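PDB 1JKM: brefeldin A esterase from Bacillus subtilis, which hydrolyses the ester bond of the macrolide lactone brefeldin A as a serine hydrolase of the alpha/beta hydrolase family, related to mammalian hormone-sensitive lipase. Local coordinates for residues B[79-84]-B[99-104]; B[159-164]-B[261-266]; B[171-176]-B[209-214]. All coordinates share one frame; numbering follows the deposited sequence.

Contact 1: residues B[79-84]-B[99-104]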
loop_
_atom_site.group_PDB
_atom_site.type_symbol
_atom_site.label_atom_id
_atom_site.label_comp_id
_atom_site.label_asym_id
_atom_site.label_seq_id
_atom_site.Cartn_x
_atom_site.Cartn_y
_atom_site.Cartn_z
ATOM N N ASP B 79 -11.281 6.724 -24.336
ATOM C CA ASP B 79 -12.057 6.841 -25.570
ATOM C C ASP B 79 -13.479 7.290 -25.220
ATOM O O ASP B 79 -14.461 6.557 -25.281
ATOM C CB ASP B 79 -12.029 5.604 -26.435
ATOM C CG ASP B 79 -12.168 4.263 -25.768
ATOM O OD1 ASP B 79 -11.611 4.013 -24.676
ATOM O OD2 ASP B 79 -12.866 3.413 -26.380
ATOM N N VAL B 80 -13.545 8.521 -24.728
ATOM C CA VAL B 80 -14.707 9.057 -24.037
ATOM C C VAL B 80 -14.992 10.393 -24.711
ATOM O O VAL B 80 -14.025 11.106 -25.012
ATOM C CB VAL B 80 -14.434 9.236 -22.533
ATOM C CG1 VAL B 80 -15.390 10.188 -21.839
ATOM C CG2 VAL B 80 -14.513 7.855 -21.868
ATOM N N GLU B 81 -16.242 10.640 -25.066
ATOM C CA GLU B 81 -16.571 12.017 -25.438
ATOM C C GLU B 81 -17.388 12.722 -24.367
ATOM O O GLU B 81 -18.060 12.165 -23.496
ATOM C CB GLU B 81 -17.226 12.100 -26.795
ATOM C CG GLU B 81 -18.008 10.921 -27.326
ATOM C CD GLU B 81 -18.796 11.396 -28.547
ATOM O OE1 GLU B 81 -18.171 11.440 -29.630
ATOM O OE2 GLU B 81 -19.992 11.730 -28.381
ATOM N N THR B 82 -17.242 14.037 -24.421
ATOM C CA THR B 82 -17.677 14.970 -23.397
ATOM C C THR B 82 -18.528 16.043 -24.064
ATOM O O THR B 82 -18.356 16.387 -25.235
ATOM C CB THR B 82 -16.443 15.632 -22.767
ATOM O OG1 THR B 82 -15.669 16.074 -23.906
ATOM C CG2 THR B 82 -15.583 14.653 -21.963
ATOM N N SER B 83 -19.530 16.520 -23.356
ATOM C CA SER B 83 -20.340 17.635 -23.846
ATOM C C SER B 83 -20.803 18.348 -22.597
ATOM O O SER B 83 -20.577 17.786 -21.507
ATOM C CB SER B 83 -21.505 17.100 -24.660
ATOM O OG SER B 83 -22.232 16.187 -23.849
ATOM N N THR B 84 -21.330 19.566 -22.752
ATOM C CA THR B 84 -21.806 20.274 -21.567
ATOM C C THR B 84 -23.241 20.736 -21.803
ATOM O O THR B 84 -23.688 20.845 -22.949
ATOM C CB THR B 84 -20.953 21.484 -21.175
ATOM O OG1 THR B 84 -21.058 22.477 -22.204
ATOM C CG2 THR B 84 -19.476 21.167 -21.034
ATOM N N VAL B 99 -21.093 16.166 -19.239
ATOM C CA VAL B 99 -21.547 14.877 -19.718
ATOM C C VAL B 99 -20.439 14.091 -20.414
ATOM O O VAL B 99 -19.755 14.528 -21.337
ATOM C CB VAL B 99 -22.719 15.018 -20.714
ATOM C CG1 VAL B 99 -23.212 13.665 -21.213
ATOM C CG2 VAL B 99 -23.877 15.783 -20.086
ATOM N N PHE B 100 -20.213 12.858 -19.968
ATOM C CA PHE B 100 -19.186 11.961 -20.450
ATOM C C PHE B 100 -19.821 10.680 -20.971
ATOM O O PHE B 100 -20.691 10.108 -20.287
ATOM C CB PHE B 100 -18.296 11.553 -19.255
ATOM C CG PHE B 100 -17.615 12.688 -18.553
ATOM C CD1 PHE B 100 -18.277 13.458 -17.604
ATOM C CD2 PHE B 100 -16.283 12.972 -18.831
ATOM C CE1 PHE B 100 -17.654 14.500 -16.956
ATOM C CE2 PHE B 100 -15.647 14.017 -18.178
ATOM C CZ PHE B 100 -16.318 14.777 -17.250
ATOM N N ARG B 101 -19.484 10.244 -22.173
ATOM C CA ARG B 101 -19.973 8.925 -22.615
ATOM C C ARG B 101 -18.932 8.230 -23.471
ATOM O O ARG B 101 -18.041 8.891 -24.019
ATOM C CB ARG B 101 -21.298 9.134 -23.356
ATOM C CG ARG B 101 -21.147 10.127 -24.491
ATOM C CD ARG B 101 -22.315 10.029 -25.473
ATOM N NE ARG B 101 -23.524 10.550 -24.859
ATOM C CZ ARG B 101 -24.610 9.821 -24.604
ATOM N NH1 ARG B 101 -24.670 8.536 -24.918
ATOM N NH2 ARG B 101 -25.624 10.453 -24.038
ATOM N N PRO B 102 -18.952 6.907 -23.535
ATOM C CA PRO B 102 -18.048 6.137 -24.372
ATOM C C PRO B 102 -18.158 6.481 -25.856
ATOM O O PRO B 102 -19.264 6.512 -26.380
ATOM C CB PRO B 102 -18.431 4.690 -24.144
ATOM C CG PRO B 102 -19.698 4.673 -23.397
ATOM C CD PRO B 102 -20.083 6.080 -23.051
ATOM N N ALA B 103 -17.059 6.847 -26.503
ATOM C CA ALA B 103 -17.091 7.162 -27.931
ATOM C C ALA B 103 -17.547 5.950 -28.743
ATOM O O ALA B 103 -16.994 4.860 -28.615
ATOM C CB ALA B 103 -15.731 7.608 -28.436
ATOM N N GLY B 104 -18.595 6.133 -29.536
ATOM C CA GLY B 104 -18.875 5.243 -30.658
ATOM C C GLY B 104 -19.656 4.027 -30.168
ATOM O O GLY B 104 -19.471 2.900 -30.627
HETATM O O HOH W 1 -15.518 3.663 -26.119
HETATM O O HOH W 2 -20.670 13.617 -24.090
#
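Strands 80-84 and 99-102 pair as the open end of an antiparallel beta hairpin at the edge of the central alpha/beta hydrolase sheet, strand 80-88 being the outermost in this chain. Their short axes run 4.5 Å apart at 154°. E81 with R101 and S83 with V99 are hydrogen-bonded pairs, each closed by two backbone bonds: E81 N gives to R101 O at 2.7 Å, and R101 N returns to E81 O. T82 with F100 and V80 with P102 are non-hydrogen-bonded pairs, where CA-H...O contacts such as T82 CA to V99 O fill in. Beyond the strand, A103 N still donates to D79 O at 2.9 Å.

The two sheet faces differ. On that of T82 and F100, T82 CG2 meets F100 CD2 obliquely at 3.6 Å, and C134 and A138 of helix 128-139 also touch the F100 side chain. V80 CG1 reaches the edge of the F100 ring. On the other face, the E81 and R101 side chains cross at a slant without a salt bridge, E81 OE2 to R101 NE 5.1 Å, and R101 NH2 instead donates to L182 O. S83 OG, placed between its backbone N and carbonyl carbon (chi1 56°), rests 3.4 Å from V99 CB. A water joins that hydroxyl to the neighbouring strand, hydrogen-bonded to S83 OG and donating to V99 O at 3.0 Å.

Contact 2: residues B[159-164]-B[261-266]; sequences HPFPSG and RAYDPT
F161 and Y263 both hold CG anti to the backbone N (chi1 175° and -163°): the torsion of Y263 brings its ring under F161 CB, and that of F161 swings the phenyl out so that its edge faces the tyrosine. The tyrosine CA-CB bond points away from 159-164, yet the ring swings back so that its outer end comes near. F161 CB stands over one face, 4.1 Å from the Y263 ring centroid, in a CH-pi contact. The two rings form an offset edge-to-face pair, centroids 5.7 Å apart and planes at 64°. At the phenyl edge F161 CD1 approaches Y263 OH to 3.5 Å, the oxygen lying near the phenyl plane.

The backbones meet beside the rings. F161 N donates to Y263 O at 3.0 Å, almost straight and in the carbonyl plane, joining the turn before helix 163-177 to the last residue of helix 253-263. P160 CB packs on P265 CD at 3.7 Å and also lies against Y263 O. Within the turn, P162 follows a cis peptide bond, and its CB covers a face of the F161 ring over the centre; S163 N bonds to P160 O, tightening the turn at the helix start. The ring of H269 also meets F161, while M120 touches Y263.

Chemically the join is a single straight backbone bond in an apolar setting of prolines and two aromatic rings. The bond occupies the carbonyl of Y263 as its helix ends, whereas A262 O, buried here, has no polar partner in the model. One backbone bond thus fixes the spacing of the two chains and ring and proline packing surrounds it, with P162 over one face of the phenyl ring and Y263 at its edge.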
loop_
_atom_site.group_PDB
_atom_site.type_symbol
_atom_site.label_atom_id
_atom_site.label_comp_id
_atom_site.label_asym_id
_atom_site.label_seq_id
_atom_site.Cartn_x
_atom_site.Cartn_y
_atom_site.Cartn_z
ATOM N N HIS B 159 -22.646 30.243 0.088
ATOM C CA HIS B 159 -23.886 29.584 -0.307
ATOM C C HIS B 159 -24.201 28.405 0.614
ATOM O O HIS B 159 -24.073 27.250 0.213
ATOM C CB HIS B 159 -23.939 29.077 -1.748
ATOM C CG HIS B 159 -23.570 30.073 -2.795
ATOM N ND1 HIS B 159 -22.278 30.135 -3.299
ATOM C CD2 HIS B 159 -24.270 31.053 -3.408
ATOM C CE1 HIS B 159 -22.223 31.105 -4.194
ATOM N NE2 HIS B 159 -23.412 31.670 -4.279
ATOM N N PRO B 160 -24.571 28.699 1.844
ATOM C CA PRO B 160 -24.856 27.676 2.836
ATOM C C PRO B 160 -26.120 26.881 2.507
ATOM O O PRO B 160 -26.832 27.052 1.526
ATOM C CB PRO B 160 -24.965 28.506 4.116
ATOM C CG PRO B 160 -25.615 29.773 3.632
ATOM C CD PRO B 160 -24.834 30.068 2.376
ATOM N N PHE B 161 -26.358 25.843 3.301
ATOM C CA PHE B 161 -27.491 24.933 3.101
ATOM C C PHE B 161 -28.765 25.794 3.056
ATOM O O PHE B 161 -28.845 26.632 3.950
ATOM C CB PHE B 161 -27.520 24.065 4.356
ATOM C CG PHE B 161 -28.700 23.135 4.377
ATOM C CD1 PHE B 161 -28.623 21.915 3.717
ATOM C CD2 PHE B 161 -29.877 23.497 5.026
ATOM C CE1 PHE B 161 -29.699 21.049 3.729
ATOM C CE2 PHE B 161 -30.950 22.618 5.023
ATOM C CZ PHE B 161 -30.866 21.402 4.382
ATOM N N PRO B 162 -29.623 25.591 2.083
ATOM C CA PRO B 162 -29.569 24.418 1.212
ATOM C C PRO B 162 -29.265 24.593 -0.237
ATOM O O PRO B 162 -29.686 23.757 -1.058
ATOM C CB PRO B 162 -31.062 23.960 1.266
ATOM C CG PRO B 162 -31.728 25.310 1.073
ATOM C CD PRO B 162 -31.031 26.108 2.156
ATOM N N SER B 163 -28.457 25.581 -0.669
ATOM C CA SER B 163 -28.254 25.810 -2.081
ATOM C C SER B 163 -27.681 24.625 -2.861
ATOM O O SER B 163 -28.199 24.364 -3.933
ATOM C CB SER B 163 -27.317 27.022 -2.310
ATOM O OG SER B 163 -27.821 28.143 -1.596
ATOM N N GLY B 164 -26.627 23.955 -2.360
ATOM C CA GLY B 164 -26.111 22.830 -3.163
ATOM C C GLY B 164 -27.072 21.656 -3.345
ATOM O O GLY B 164 -27.159 21.082 -4.450
ATOM N N ARG B 261 -19.320 24.513 9.837
ATOM C CA ARG B 261 -19.668 25.904 10.109
ATOM C C ARG B 261 -19.987 26.670 8.854
ATOM O O ARG B 261 -21.057 27.295 8.758
ATOM C CB ARG B 261 -18.544 26.566 10.916
ATOM C CG ARG B 261 -18.906 27.977 11.365
ATOM C CD ARG B 261 -19.916 27.952 12.512
ATOM N NE ARG B 261 -20.410 29.318 12.747
ATOM C CZ ARG B 261 -19.714 30.237 13.414
ATOM N NH1 ARG B 261 -18.524 29.957 13.933
ATOM N NH2 ARG B 261 -20.236 31.444 13.569
ATOM N N ALA B 262 -19.199 26.549 7.789
ATOM C CA ALA B 262 -19.528 27.185 6.522
ATOM C C ALA B 262 -20.827 26.650 5.934
ATOM O O ALA B 262 -21.560 27.387 5.266
ATOM C CB ALA B 262 -18.373 26.994 5.538
ATOM N N TYR B 263 -21.155 25.365 6.126
ATOM C CA TYR B 263 -22.342 24.797 5.501
ATOM C C TYR B 263 -23.602 25.236 6.288
ATOM O O TYR B 263 -24.642 25.384 5.674
ATOM C CB TYR B 263 -22.330 23.268 5.528
ATOM C CG TYR B 263 -23.277 22.571 4.576
ATOM C CD1 TYR B 263 -23.278 22.764 3.233
ATOM C CD2 TYR B 263 -24.133 21.606 5.116
ATOM C CE1 TYR B 263 -24.118 22.120 2.330
ATOM C CE2 TYR B 263 -24.987 20.946 4.251
ATOM C CZ TYR B 263 -24.975 21.182 2.914
ATOM O OH TYR B 263 -25.835 20.498 2.104
ATOM N N ASP B 264 -23.474 25.348 7.595
ATOM C CA ASP B 264 -24.647 25.657 8.449
ATOM C C ASP B 264 -24.252 26.675 9.507
ATOM O O ASP B 264 -23.875 26.320 10.620
ATOM C CB ASP B 264 -25.151 24.371 9.089
ATOM C CG ASP B 264 -26.368 24.518 9.997
ATOM O OD1 ASP B 264 -27.164 25.457 9.846
ATOM O OD2 ASP B 264 -26.570 23.678 10.901
ATOM N N PRO B 265 -24.113 27.949 9.119
ATOM C CA PRO B 265 -23.404 28.933 9.927
ATOM C C PRO B 265 -24.093 29.225 11.255
ATOM O O PRO B 265 -23.434 29.385 12.287
ATOM C CB PRO B 265 -23.284 30.152 9.046
ATOM C CG PRO B 265 -23.944 29.865 7.756
ATOM C CD PRO B 265 -24.352 28.430 7.743
ATOM N N THR B 266 -25.430 29.086 11.305
ATOM C CA THR B 266 -26.150 29.258 12.566
ATOM C C THR B 266 -26.110 28.001 13.419
ATOM O O THR B 266 -26.298 28.125 14.631
ATOM C CB THR B 266 -27.647 29.550 12.356
ATOM O OG1 THR B 266 -28.300 28.271 12.309
ATOM C CG2 THR B 266 -27.892 30.258 11.042
#

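Contact 3: residues B[171-176]-B[209-214]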
loop_
_atom_site.group_PDB
_atom_site.type_symbol
_atom_site.label_atom_id
_atom_site.label_comp_id
_atom_site.label_asym_id
_atom_site.label_seq_id
_atom_site.Cartn_x
_atom_site.Cartn_y
_atom_site.Cartn_z
ATOM N N ALA B 171 -30.639 19.064 -10.965
ATOM C CA ALA B 171 -29.960 18.276 -11.996
ATOM C C ALA B 171 -30.484 16.852 -12.112
ATOM O O ALA B 171 -30.679 16.357 -13.222
ATOM C CB ALA B 171 -28.464 18.227 -11.629
ATOM N N VAL B 172 -30.750 16.187 -10.982
ATOM C CA VAL B 172 -31.299 14.823 -11.036
ATOM C C VAL B 172 -32.652 14.816 -11.738
ATOM O O VAL B 172 -32.859 14.019 -12.643
ATOM C CB VAL B 172 -31.387 14.179 -9.633
ATOM C CG1 VAL B 172 -32.290 12.958 -9.575
ATOM C CG2 VAL B 172 -29.992 13.763 -9.155
ATOM N N LEU B 173 -33.559 15.722 -11.372
ATOM C CA LEU B 173 -34.844 15.828 -12.069
ATOM C C LEU B 173 -34.732 16.154 -13.542
ATOM O O LEU B 173 -35.350 15.497 -14.394
ATOM C CB LEU B 173 -35.694 16.909 -11.386
ATOM C CG LEU B 173 -36.053 16.677 -9.925
ATOM C CD1 LEU B 173 -36.943 17.809 -9.426
ATOM C CD2 LEU B 173 -36.725 15.320 -9.719
ATOM N N TRP B 174 -33.817 17.058 -13.915
ATOM C CA TRP B 174 -33.555 17.282 -15.328
ATOM C C TRP B 174 -33.126 16.051 -16.093
ATOM O O TRP B 174 -33.515 15.755 -17.231
ATOM C CB TRP B 174 -32.500 18.398 -15.469
ATOM C CG TRP B 174 -32.335 18.841 -16.889
ATOM C CD1 TRP B 174 -33.024 19.841 -17.526
ATOM C CD2 TRP B 174 -31.420 18.301 -17.849
ATOM N NE1 TRP B 174 -32.585 19.949 -18.830
ATOM C CE2 TRP B 174 -31.599 19.012 -19.048
ATOM C CE3 TRP B 174 -30.465 17.280 -17.810
ATOM C CZ2 TRP B 174 -30.862 18.733 -20.197
ATOM C CZ3 TRP B 174 -29.734 17.007 -18.950
ATOM C CH2 TRP B 174 -29.936 17.731 -20.131
ATOM N N VAL B 175 -32.179 15.303 -15.494
ATOM C CA VAL B 175 -31.670 14.097 -16.134
ATOM C C VAL B 175 -32.796 13.079 -16.263
ATOM O O VAL B 175 -32.916 12.441 -17.298
ATOM C CB VAL B 175 -30.484 13.503 -15.320
ATOM C CG1 VAL B 175 -30.009 12.187 -15.903
ATOM C CG2 VAL B 175 -29.323 14.487 -15.276
ATOM N N ASP B 176 -33.615 12.920 -15.235
ATOM C CA ASP B 176 -34.752 12.025 -15.245
ATOM C C ASP B 176 -35.727 12.376 -16.378
ATOM O O ASP B 176 -36.058 11.529 -17.211
ATOM C CB ASP B 176 -35.492 12.136 -13.901
ATOM C CG ASP B 176 -36.698 11.210 -13.910
ATOM O OD1 ASP B 176 -36.536 10.002 -14.187
ATOM O OD2 ASP B 176 -37.808 11.703 -13.646
ATOM N N ARG B 209 -40.465 15.505 -1.824
ATOM C CA ARG B 209 -41.146 16.282 -2.836
ATOM C C ARG B 209 -41.901 15.389 -3.801
ATOM O O ARG B 209 -42.323 15.869 -4.847
ATOM C CB ARG B 209 -40.147 17.194 -3.558
ATOM C CG ARG B 209 -39.474 18.120 -2.543
ATOM C CD ARG B 209 -38.981 19.411 -3.181
ATOM N NE ARG B 209 -38.412 20.281 -2.134
ATOM C CZ ARG B 209 -37.370 21.083 -2.382
ATOM N NH1 ARG B 209 -36.803 21.128 -3.584
ATOM N NH2 ARG B 209 -36.915 21.827 -1.389
ATOM N N GLY B 210 -42.033 14.096 -3.514
ATOM C CA GLY B 210 -42.789 13.191 -4.356
ATOM C C GLY B 210 -42.110 12.788 -5.640
ATOM O O GLY B 210 -42.832 12.384 -6.565
ATOM N N ARG B 211 -40.769 12.901 -5.779
ATOM C CA ARG B 211 -40.187 12.465 -7.049
ATOM C C ARG B 211 -39.053 11.456 -6.792
ATOM O O ARG B 211 -38.128 11.359 -7.592
ATOM C CB ARG B 211 -39.795 13.567 -8.013
ATOM C CG ARG B 211 -40.984 13.898 -8.963
ATOM C CD ARG B 211 -40.646 14.790 -10.111
ATOM N NE ARG B 211 -39.838 14.210 -11.180
ATOM C CZ ARG B 211 -39.318 14.958 -12.157
ATOM N NH1 ARG B 211 -39.564 16.277 -12.147
ATOM N NH2 ARG B 211 -38.574 14.424 -13.127
ATOM N N LEU B 212 -39.326 10.539 -5.868
ATOM C CA LEU B 212 -38.445 9.396 -5.632
ATOM C C LEU B 212 -38.303 8.505 -6.858
ATOM O O LEU B 212 -37.218 7.930 -7.104
ATOM C CB LEU B 212 -38.895 8.574 -4.442
ATOM C CG LEU B 212 -37.892 8.164 -3.365
ATOM C CD1 LEU B 212 -38.344 6.953 -2.582
ATOM C CD2 LEU B 212 -36.486 7.987 -3.907
ATOM N N ASP B 213 -39.287 8.451 -7.758
ATOM C CA ASP B 213 -39.151 7.704 -8.999
ATOM C C ASP B 213 -38.070 8.167 -9.948
ATOM O O ASP B 213 -37.787 7.535 -10.979
ATOM C CB ASP B 213 -40.514 7.735 -9.733
ATOM C CG ASP B 213 -40.852 9.180 -10.077
ATOM O OD1 ASP B 213 -41.256 9.901 -9.137
ATOM O OD2 ASP B 213 -40.693 9.564 -11.251
ATOM N N ALA B 214 -37.463 9.337 -9.754
ATOM C CA ALA B 214 -36.408 9.852 -10.587
ATOM C C ALA B 214 -35.107 9.039 -10.321
ATOM O O ALA B 214 -34.255 9.103 -11.193
ATOM C CB ALA B 214 -36.143 11.325 -10.273
HETATM O O HOH W 3 -38.261 8.333 -14.045
HETATM O O HOH W 4 -39.541 11.741 -11.552
#
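The D176-R211 salt bridge is the charged part of this contact, joining helix 163-177 to the connection between helix 194-208 and strand 217-221. That connection starts from a Schellman motif that ends helix 194-208, with G210 at positive phi as its C-prime residue. R211 NH2 donates to D176 OD2 at 2.9 Å, with 163° at the hydrogen. The carboxylate oxygen lies in the guanidinium plane and offers its anti lone pair, although the two planar groups are turned 52° apart. D176 has its CG anti to the backbone N (chi1 179°), which carries the carboxylate out toward R211 and A214, and a bend at chi3 of R211 brings the guanidinium over the helix. The other oxygen, D176 OD1, forms a salt bridge with R179 NE.

Van der Waals packing lies alongside. L173 CD2 rests over the centre of one guanidinium face, 3.6 Å from R211 CZ. A214 CB packs against D176 CG at 3.7 Å and makes looser apolar contacts with L173 CD2 and V172 CG1. V172 also reaches V189 of the central sheet and T202 of helix 194-208.

Water supplies the third kind of interaction. One molecule lies among R211 NE, D176 OD2 and D213 OD2, and a second bridges D176 OD1 and D213 O; several of their distances are unusually short, and the details are doubtful.

D176 OD2 and D213 OD2 approach to 4.3 Å, a like-charge pair whose repulsion is probably eased by R211. With R179 on one oxygen and R211 on the other, the carboxylate of D176 is held by two arginines, which probably favours its ionised form.

In the fold
From the N terminus, contact 1 comes first: it closes the short hairpin of strands 80-88 and 94-102 at the edge of the sheet. Contact 2 opens later, at 159-164, and shuts only at 261-266, a loop of 96 intervening residues. Contact 3 is nested inside that loop, running from 171-176 to 209-214 across strand 184-192 and helix 194-208. Contacts 2 and 3 share helix 163-177: its start is tied to the end of helix 253-263, and its later turns to the connection before strand 217-221. Contact 1 is far from contact 2 (centres 33 Å apart) but comes within about 6 Å of contact 3 at the nearest atoms, without touching.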